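Local coordinates for protein adenylosuccinate lyase (Francisella tularensis subsp. tularensis SCHU S4, PDB 4EEI) that probably cleaves adenylosuccinate to AMP and fumarate, and likewise the succinylated aminoimidazole carboxamide ribotide of IMP synthesis, in two steps of purine biosynthesis, at residues Y158-F161 with K162-K166; A220-I223 with S224-L228; G318-V321 with Y322-R326. One frame throughout, in Å; residues are numbered along the deposited sequence.

Interaction 1: residues Y158-F161 with K162-K166; sequences YVEF and KRRLK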
loop_
_atom_site.group_PDB
_atom_site.type_symbol
_atom_site.label_atom_id
_atom_site.label_comp_id
_atom_site.label_asym_id
_atom_site.label_seq_id
_atom_site.Cartn_x
_atom_site.Cartn_y
_atom_site.Cartn_z
ATOM N N TYR B 158 -11.164 -15.682 17.927
ATOM C CA TYR B 158 -12.522 -16.089 17.549
ATOM C C TYR B 158 -13.435 -14.900 17.284
ATOM O O TYR B 158 -14.051 -14.811 16.218
ATOM C CB TYR B 158 -13.133 -16.991 18.627
ATOM C CG TYR B 158 -14.623 -17.236 18.479
ATOM C CD1 TYR B 158 -15.108 -18.174 17.579
ATOM C CD2 TYR B 158 -15.538 -16.534 19.250
ATOM C CE1 TYR B 158 -16.464 -18.405 17.448
ATOM C CE2 TYR B 158 -16.896 -16.757 19.125
ATOM C CZ TYR B 158 -17.349 -17.696 18.227
ATOM O OH TYR B 158 -18.702 -17.915 18.104
ATOM N N VAL B 159 -13.534 -13.985 18.247
ATOM C CA VAL B 159 -14.449 -12.863 18.085
ATOM C C VAL B 159 -14.045 -11.968 16.913
ATOM O O VAL B 159 -14.906 -11.400 16.242
ATOM C CB VAL B 159 -14.636 -12.032 19.379
ATOM C CG1 VAL B 159 -15.298 -12.881 20.456
ATOM C CG2 VAL B 159 -13.297 -11.472 19.874
ATOM N N GLU B 160 -12.747 -11.857 16.653
ATOM C CA GLU B 160 -12.294 -11.029 15.534
ATOM C C GLU B 160 -12.688 -11.661 14.198
ATOM O O GLU B 160 -13.208 -10.983 13.309
ATOM C CB GLU B 160 -10.778 -10.791 15.580
ATOM C CG GLU B 160 -10.285 -9.941 14.410
ATOM C CD GLU B 160 -8.782 -9.668 14.436
ATOM O OE1 GLU B 160 -8.065 -10.280 15.271
ATOM O OE2 GLU B 160 -8.321 -8.842 13.609
ATOM N N PHE B 161 -12.437 -12.961 14.057
ATOM C CA PHE B 161 -12.848 -13.675 12.853
ATOM C C PHE B 161 -14.373 -13.698 12.700
ATOM O O PHE B 161 -14.874 -13.683 11.575
ATOM C CB PHE B 161 -12.264 -15.104 12.828
ATOM C CG PHE B 161 -10.828 -15.154 12.385
ATOM C CD1 PHE B 161 -10.506 -15.027 11.032
ATOM C CD2 PHE B 161 -9.798 -15.312 13.307
ATOM C CE1 PHE B 161 -9.176 -15.066 10.599
ATOM C CE2 PHE B 161 -8.456 -15.361 12.887
ATOM C CZ PHE B 161 -8.149 -15.238 11.528
ATOM N N LYS B 162 -15.110 -13.712 13.813
ATOM C CA LYS B 162 -16.579 -13.593 13.730
ATOM C C LYS B 162 -17.027 -12.203 13.259
ATOM O O LYS B 162 -18.053 -12.063 12.573
ATOM C CB LYS B 162 -17.256 -13.946 15.068
ATOM C CG LYS B 162 -17.190 -15.431 15.435
ATOM C CD LYS B 162 -18.241 -16.252 14.680
ATOM C CE LYS B 162 -19.638 -15.921 15.181
ATOM N NZ LYS B 162 -20.697 -16.291 14.193
ATOM N N ARG B 163 -16.289 -11.165 13.636
ATOM C CA ARG B 163 -16.606 -9.834 13.119
ATOM C C ARG B 163 -16.440 -9.845 11.600
ATOM O O ARG B 163 -17.251 -9.262 10.876
ATOM C CB ARG B 163 -15.725 -8.755 13.768
ATOM C CG ARG B 163 -16.093 -8.444 15.219
ATOM C CD ARG B 163 -15.361 -7.195 15.750
ATOM N NE ARG B 163 -13.916 -7.381 15.956
ATOM C CZ ARG B 163 -13.383 -7.894 17.062
ATOM N NH1 ARG B 163 -14.169 -8.322 18.045
ATOM N NH2 ARG B 163 -12.068 -7.991 17.191
ATOM N N ARG B 164 -15.403 -10.523 11.117
ATOM C CA ARG B 164 -15.171 -10.607 9.672
ATOM C C ARG B 164 -16.224 -11.487 9.005
ATOM O O ARG B 164 -16.666 -11.200 7.887
ATOM C CB ARG B 164 -13.771 -11.145 9.378
ATOM C CG ARG B 164 -12.639 -10.324 9.995
ATOM C CD ARG B 164 -12.411 -8.977 9.277
ATOM N NE ARG B 164 -13.425 -7.976 9.625
ATOM C CZ ARG B 164 -13.420 -7.266 10.752
ATOM N NH1 ARG B 164 -14.389 -6.393 10.995
ATOM N NH2 ARG B 164 -12.441 -7.427 11.635
ATOM N N LEU B 165 -16.639 -12.548 9.691
ATOM C CA LEU B 165 -17.652 -13.437 9.128
ATOM C C LEU B 165 -18.966 -12.689 8.942
ATOM O O LEU B 165 -19.645 -12.848 7.925
ATOM C CB LEU B 165 -17.833 -14.701 9.993
ATOM C CG LEU B 165 -18.907 -15.677 9.504
ATOM C CD1 LEU B 165 -18.513 -16.279 8.154
ATOM C CD2 LEU B 165 -19.132 -16.776 10.530
ATOM N N LYS B 166 -19.332 -11.853 9.910
ATOM C CA LYS B 166 -20.532 -11.046 9.741
ATOM C C LYS B 166 -20.399 -10.068 8.565
ATOM O O LYS B 166 -21.347 -9.898 7.802
ATOM C CB LYS B 166 -20.907 -10.301 11.028
ATOM C CG LYS B 166 -22.215 -9.514 10.906
ATOM C CD LYS B 166 -22.475 -8.672 12.145
ATOM C CE LYS B 166 -23.713 -7.780 11.976
ATOM N NZ LYS B 166 -23.527 -6.661 10.991
HETATM O O HOH W 1 -9.601 -8.443 11.324
#
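Lys-162 lays its aliphatic chain over one face of the Tyr-158 ring, one helical turn earlier. The two side chains run alongside each other in the same direction, and CG of Lys-162 sits 3.8 Å from the centroid of the Tyr-158 ring, 18° off the ring normal, a CH-pi contact. Bends at chi2 and chi3 keep the lysine chain close to the phenol, with Lys-162 CE 3.7 Å from Tyr-158 OH. A second pair, Val-159 and Arg-163, also lies side by side, Val-159 CG2 3.7 Å from Arg-163 NH1. The guanidinium of Arg-163 folds back along the helix at chi3, so that one of its faces rests on Val-159 O and Glu-160 CA, the latter 3.5 Å above the plane. Glu-160, fully extended, passes this group at a slant, its carboxylate turned only 20° from the guanidinium plane; yet Glu-160 OE1 stays 5.0 Å from Arg-163 NH2 and instead forms a salt bridge with Arg-235. A water bridges the other carboxylate oxygen to Arg-164, lying 2.6 Å from Glu-160 OE2 and 3.0 Å from Arg-164 NH2. Arg-163 and Arg-164 both make salt bridges to Asp-217 of the second subunit, and Arg-164 makes another to Asp-167 of its own chain. Backbone bonds from residue i+4 to residue i run throughout, as in the long alpha-helices of the fumarase/aspartase-type helical bundle, here with charged side chains joining two subunits.

Interaction 2: residues A220-I223 with S224-L228; sequences AKLI and SIHGL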
loop_
_atom_site.group_PDB
_atom_site.type_symbol
_atom_site.label_atom_id
_atom_site.label_comp_id
_atom_site.label_asym_id
_atom_site.label_seq_id
_atom_site.Cartn_x
_atom_site.Cartn_y
_atom_site.Cartn_z
ATOM N N ALA B 220 -13.949 -3.721 -4.632
ATOM C CA ALA B 220 -12.990 -3.149 -3.693
ATOM C C ALA B 220 -13.462 -3.323 -2.255
ATOM O O ALA B 220 -12.650 -3.505 -1.346
ATOM C CB ALA B 220 -12.737 -1.678 -4.001
ATOM N N LYS B 221 -14.770 -3.255 -2.037
ATOM C CA LYS B 221 -15.291 -3.416 -0.690
ATOM C C LYS B 221 -15.005 -4.826 -0.182
ATOM O O LYS B 221 -14.546 -5.005 0.950
ATOM C CB LYS B 221 -16.796 -3.133 -0.643
ATOM C CG LYS B 221 -17.424 -3.503 0.711
ATOM C CD LYS B 221 -18.847 -2.963 0.852
ATOM C CE LYS B 221 -19.453 -3.360 2.197
ATOM N NZ LYS B 221 -20.830 -2.796 2.339
ATOM N N LEU B 222 -15.261 -5.828 -1.025
ATOM C CA LEU B 222 -15.018 -7.221 -0.661
ATOM C C LEU B 222 -13.538 -7.472 -0.402
ATOM O O LEU B 222 -13.173 -8.112 0.590
ATOM C CB LEU B 222 -15.522 -8.165 -1.761
ATOM C CG LEU B 222 -15.212 -9.656 -1.559
ATOM C CD1 LEU B 222 -15.802 -10.173 -0.254
ATOM C CD2 LEU B 222 -15.731 -10.491 -2.725
ATOM N N ILE B 223 -12.691 -6.975 -1.298
ATOM C CA ILE B 223 -11.245 -7.122 -1.137
ATOM C C ILE B 223 -10.754 -6.432 0.142
ATOM O O ILE B 223 -9.827 -6.919 0.796
ATOM C CB ILE B 223 -10.506 -6.609 -2.393
ATOM C CG1 ILE B 223 -10.971 -7.398 -3.619
ATOM C CG2 ILE B 223 -8.990 -6.706 -2.232
ATOM C CD1 ILE B 223 -10.664 -8.882 -3.556
ATOM N N SER B 224 -11.379 -5.310 0.504
ATOM C CA SER B 224 -11.073 -4.640 1.773
ATOM C C SER B 224 -11.426 -5.496 2.980
ATOM O O SER B 224 -10.691 -5.516 3.980
ATOM C CB SER B 224 -11.794 -3.295 1.866
ATOM O OG SER B 224 -11.286 -2.414 0.878
ATOM N N ILE B 225 -12.553 -6.195 2.909
ATOM C CA ILE B 225 -12.884 -7.146 3.971
ATOM C C ILE B 225 -11.828 -8.258 4.034
ATOM O O ILE B 225 -11.409 -8.686 5.115
ATOM C CB ILE B 225 -14.273 -7.771 3.769
ATOM C CG1 ILE B 225 -15.358 -6.692 3.825
ATOM C CG2 ILE B 225 -14.546 -8.840 4.836
ATOM C CD1 ILE B 225 -16.726 -7.197 3.366
ATOM N N HIS B 226 -11.399 -8.740 2.874
ATOM C CA HIS B 226 -10.387 -9.793 2.841
ATOM C C HIS B 226 -9.068 -9.279 3.438
ATOM O O HIS B 226 -8.325 -10.040 4.068
ATOM C CB HIS B 226 -10.194 -10.294 1.404
ATOM C CG HIS B 226 -11.266 -11.236 0.952
ATOM N ND1 HIS B 226 -11.173 -11.963 -0.214
ATOM C CD2 HIS B 226 -12.445 -11.584 1.521
ATOM C CE1 HIS B 226 -12.249 -12.723 -0.344
ATOM N NE2 HIS B 226 -13.034 -12.518 0.698
ATOM N N GLY B 227 -8.793 -7.989 3.256
ATOM C CA GLY B 227 -7.610 -7.366 3.842
ATOM C C GLY B 227 -7.655 -7.366 5.363
ATOM O O GLY B 227 -6.629 -7.564 6.036
ATOM N N LEU B 228 -8.846 -7.139 5.911
ATOM C CA LEU B 228 -9.038 -7.155 7.364
ATOM C C LEU B 228 -8.897 -8.572 7.900
ATOM O O LEU B 228 -8.348 -8.785 8.994
ATOM C CB LEU B 228 -10.416 -6.597 7.728
ATOM C CG LEU B 228 -10.653 -5.110 7.460
ATOM C CD1 LEU B 228 -12.134 -4.798 7.569
ATOM C CD2 LEU B 228 -9.887 -4.259 8.462
#
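Ser-224 returns its hydroxyl to Ala-220 O, one turn back in helix 217-244, one of the long helices of the lyase bundle. Ser-224 OG donates a hydrogen bond to Ala-220 O at 2.8 Å, while the backbone N of Ser-224 donates to the same oxygen at 2.9 Å. The two donors arrive from opposite faces of the carbonyl plane, each tilted about 30° from it, so one oxygen is gripped twice. With chi1 at -66°, OG is swung beside its own backbone N, the position from which it can reach the preceding turn and satisfy a buried hydroxyl within the helix. Regular i+4 to i backbone bonds continue through Ile-225, His-226 and Gly-227.

Van der Waals contact joins Leu-222 to the imidazole of His-226, the two side chains crossing at a slant. The leucine lies over one face of the ring, with Leu-222 CG 4.2 Å above the His-226 plane and displaced toward its rim. Phe-317 of helix 304-333 also meets the imidazole, ring planes nearly perpendicular, and ND1 is hydrogen-bonded to Asn-316 OD1.

At the subunit interface the extended chain of Lys-221 carries NZ to a salt bridge with Asp-167 of the second subunit, and Ala-220 and Ser-224 pack on Leu-228 of that second subunit. On the leucine branch nearest the imidazole, Leu-222 CD1 lies 3.8 Å from His-226 NE2.

Interaction 3: residues G318-V321 with Y322-R326; sequences GIMV and YALRR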
loop_
_atom_site.group_PDB
_atom_site.type_symbol
_atom_site.label_atom_id
_atom_site.label_comp_id
_atom_site.label_asym_id
_atom_site.label_seq_id
_atom_site.Cartn_x
_atom_site.Cartn_y
_atom_site.Cartn_z
ATOM N N GLY B 318 -7.979 -17.813 -4.093
ATOM C CA GLY B 318 -7.192 -19.026 -3.913
ATOM C C GLY B 318 -6.377 -18.989 -2.625
ATOM O O GLY B 318 -6.335 -19.957 -1.869
ATOM N N ILE B 319 -5.719 -17.870 -2.373
ATOM C CA ILE B 319 -4.922 -17.737 -1.164
ATOM C C ILE B 319 -5.820 -17.706 0.074
ATOM O O ILE B 319 -5.487 -18.301 1.093
ATOM C CB ILE B 319 -4.071 -16.459 -1.210
ATOM C CG1 ILE B 319 -2.960 -16.605 -2.258
ATOM C CG2 ILE B 319 -3.467 -16.164 0.157
ATOM C CD1 ILE B 319 -2.264 -15.263 -2.581
ATOM N N MET B 320 -6.952 -17.017 -0.012
ATOM C CA MET B 320 -7.838 -16.898 1.149
ATOM C C MET B 320 -8.349 -18.271 1.578
ATOM O O MET B 320 -8.313 -18.621 2.760
ATOM C CB MET B 320 -9.022 -15.969 0.851
ATOM C CG MET B 320 -10.018 -15.860 2.011
ATOM S SD MET B 320 -9.278 -15.100 3.470
ATOM C CE MET B 320 -9.207 -13.388 2.962
ATOM N N VAL B 321 -8.833 -19.052 0.625
ATOM C CA VAL B 321 -9.328 -20.385 0.949
ATOM C C VAL B 321 -8.194 -21.278 1.470
ATOM O O VAL B 321 -8.344 -21.966 2.489
ATOM C CB VAL B 321 -10.035 -21.030 -0.249
ATOM C CG1 VAL B 321 -10.356 -22.493 0.042
ATOM C CG2 VAL B 321 -11.321 -20.261 -0.567
ATOM N N TYR B 322 -7.054 -21.256 0.785
ATOM C CA TYR B 322 -5.879 -22.014 1.246
ATOM C C TYR B 322 -5.506 -21.643 2.678
ATOM O O TYR B 322 -5.259 -22.517 3.511
ATOM C CB TYR B 322 -4.671 -21.774 0.326
ATOM C CG TYR B 322 -3.407 -22.477 0.798
ATOM C CD1 TYR B 322 -3.118 -23.763 0.386
ATOM C CD2 TYR B 322 -2.502 -21.843 1.653
ATOM C CE1 TYR B 322 -1.974 -24.420 0.814
ATOM C CE2 TYR B 322 -1.349 -22.498 2.093
ATOM C CZ TYR B 322 -1.096 -23.778 1.660
ATOM O OH TYR B 322 0.037 -24.447 2.080
ATOM N N ALA B 323 -5.478 -20.352 2.967
ATOM C CA ALA B 323 -4.994 -19.897 4.266
ATOM C C ALA B 323 -5.977 -20.237 5.374
ATOM O O ALA B 323 -5.567 -20.632 6.458
ATOM C CB ALA B 323 -4.691 -18.384 4.250
ATOM N N LEU B 324 -7.273 -20.074 5.117
ATOM C CA LEU B 324 -8.278 -20.367 6.147
ATOM C C LEU B 324 -8.303 -21.851 6.493
ATOM O O LEU B 324 -8.508 -22.219 7.651
ATOM C CB LEU B 324 -9.671 -19.925 5.703
ATOM C CG LEU B 324 -9.864 -18.415 5.536
ATOM C CD1 LEU B 324 -11.189 -18.144 4.869
ATOM C CD2 LEU B 324 -9.813 -17.731 6.905
ATOM N N ARG B 325 -8.130 -22.710 5.490
ATOM C CA ARG B 325 -8.111 -24.157 5.731
ATOM C C ARG B 325 -6.859 -24.569 6.463
ATOM O O ARG B 325 -6.901 -25.407 7.374
ATOM C CB ARG B 325 -8.224 -24.934 4.414
ATOM C CG ARG B 325 -9.530 -24.695 3.673
ATOM C CD ARG B 325 -9.697 -25.627 2.488
ATOM N NE ARG B 325 -10.960 -25.357 1.796
ATOM C CZ ARG B 325 -11.330 -25.935 0.658
ATOM N NH1 ARG B 325 -10.536 -26.817 0.067
ATOM N NH2 ARG B 325 -12.494 -25.621 0.109
ATOM N N ARG B 326 -5.725 -24.005 6.065
ATOM C CA ARG B 326 -4.464 -24.410 6.699
ATOM C C ARG B 326 -4.401 -23.907 8.144
ATOM O O ARG B 326 -3.953 -24.629 9.045
ATOM C CB ARG B 326 -3.252 -23.912 5.908
ATOM C CG ARG B 326 -1.926 -24.247 6.578
ATOM C CD ARG B 326 -0.727 -24.060 5.655
ATOM N NE ARG B 326 0.490 -24.573 6.290
ATOM C CZ ARG B 326 1.643 -24.760 5.662
ATOM N NH1 ARG B 326 1.746 -24.469 4.372
ATOM N NH2 ARG B 326 2.688 -25.247 6.328
#
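Val-321 and Arg-325 run alongside each other, one turn apart on helix 304-333 of the lyase helical bundle. The methyl CG1 of Val-321 presses against one face of the Arg-325 guanidinium, 3.3 Å above its plane and offset toward the rim; Arg-325 NE is nearest, 3.4 Å from Val-321 CG1. A chi1 of 171° sets this methyl beside the carbonyl carbon, on the side of the next turn, where the arginine chain, extended from CG to NE, passes by. Met-320 and Leu-324 form the second pair, crossing at an angle: Met-320 CG lies 3.8 Å from Leu-324 CD1, and the sulfur is nearly as close to the leucine branch point. Under both pairs the backbone is plain alpha-helix, for example Leu-324 N to Met-320 O at 3.0 Å.

Farther out, neighbouring parts of the chain surround these groups. Salt bridges from Arg-325 NE to Asp-116 and from NH2 to Glu-9 hold the guanidinium by two acidic side chains and would be expected to limit its rotation over the valine. Met-320 packs on Val-113 of helix 94-131 and on Ile-229 of helix 217-244, so the methionine is set between those two helices. Tyr-322 stands edge-to-face with Tyr-5 and packs on Met-280. Its phenol oxygen accepts a hydrogen bond from the following turn, Arg-326 NH1 to Tyr-322 OH at 2.9 Å, with that oxygen 20° out of the Arg-326 guanidinium plane.

Overall arrangement
The three helical turns belong to three long helices, 151-173, 217-244 and 304-333, with interaction 2 touching both of the others. Arg-164 CD of interaction 1 packs 3.5 Å from Leu-228 CB of interaction 2, and His-226 CG of interaction 2 meets Met-320 CE of interaction 3 at 3.6 Å. Interactions 1 and 3 do not touch: their nearest atoms are about 5 Å apart and their centres 16 Å. Interactions 1 and 2 both contact the second subunit; interaction 3 reaches the third through Ile-319. All lie away from the residues that bind AMP, succinate or potassium, although the Tyr-322 side chain comes within about 6 Å of a bound AMP.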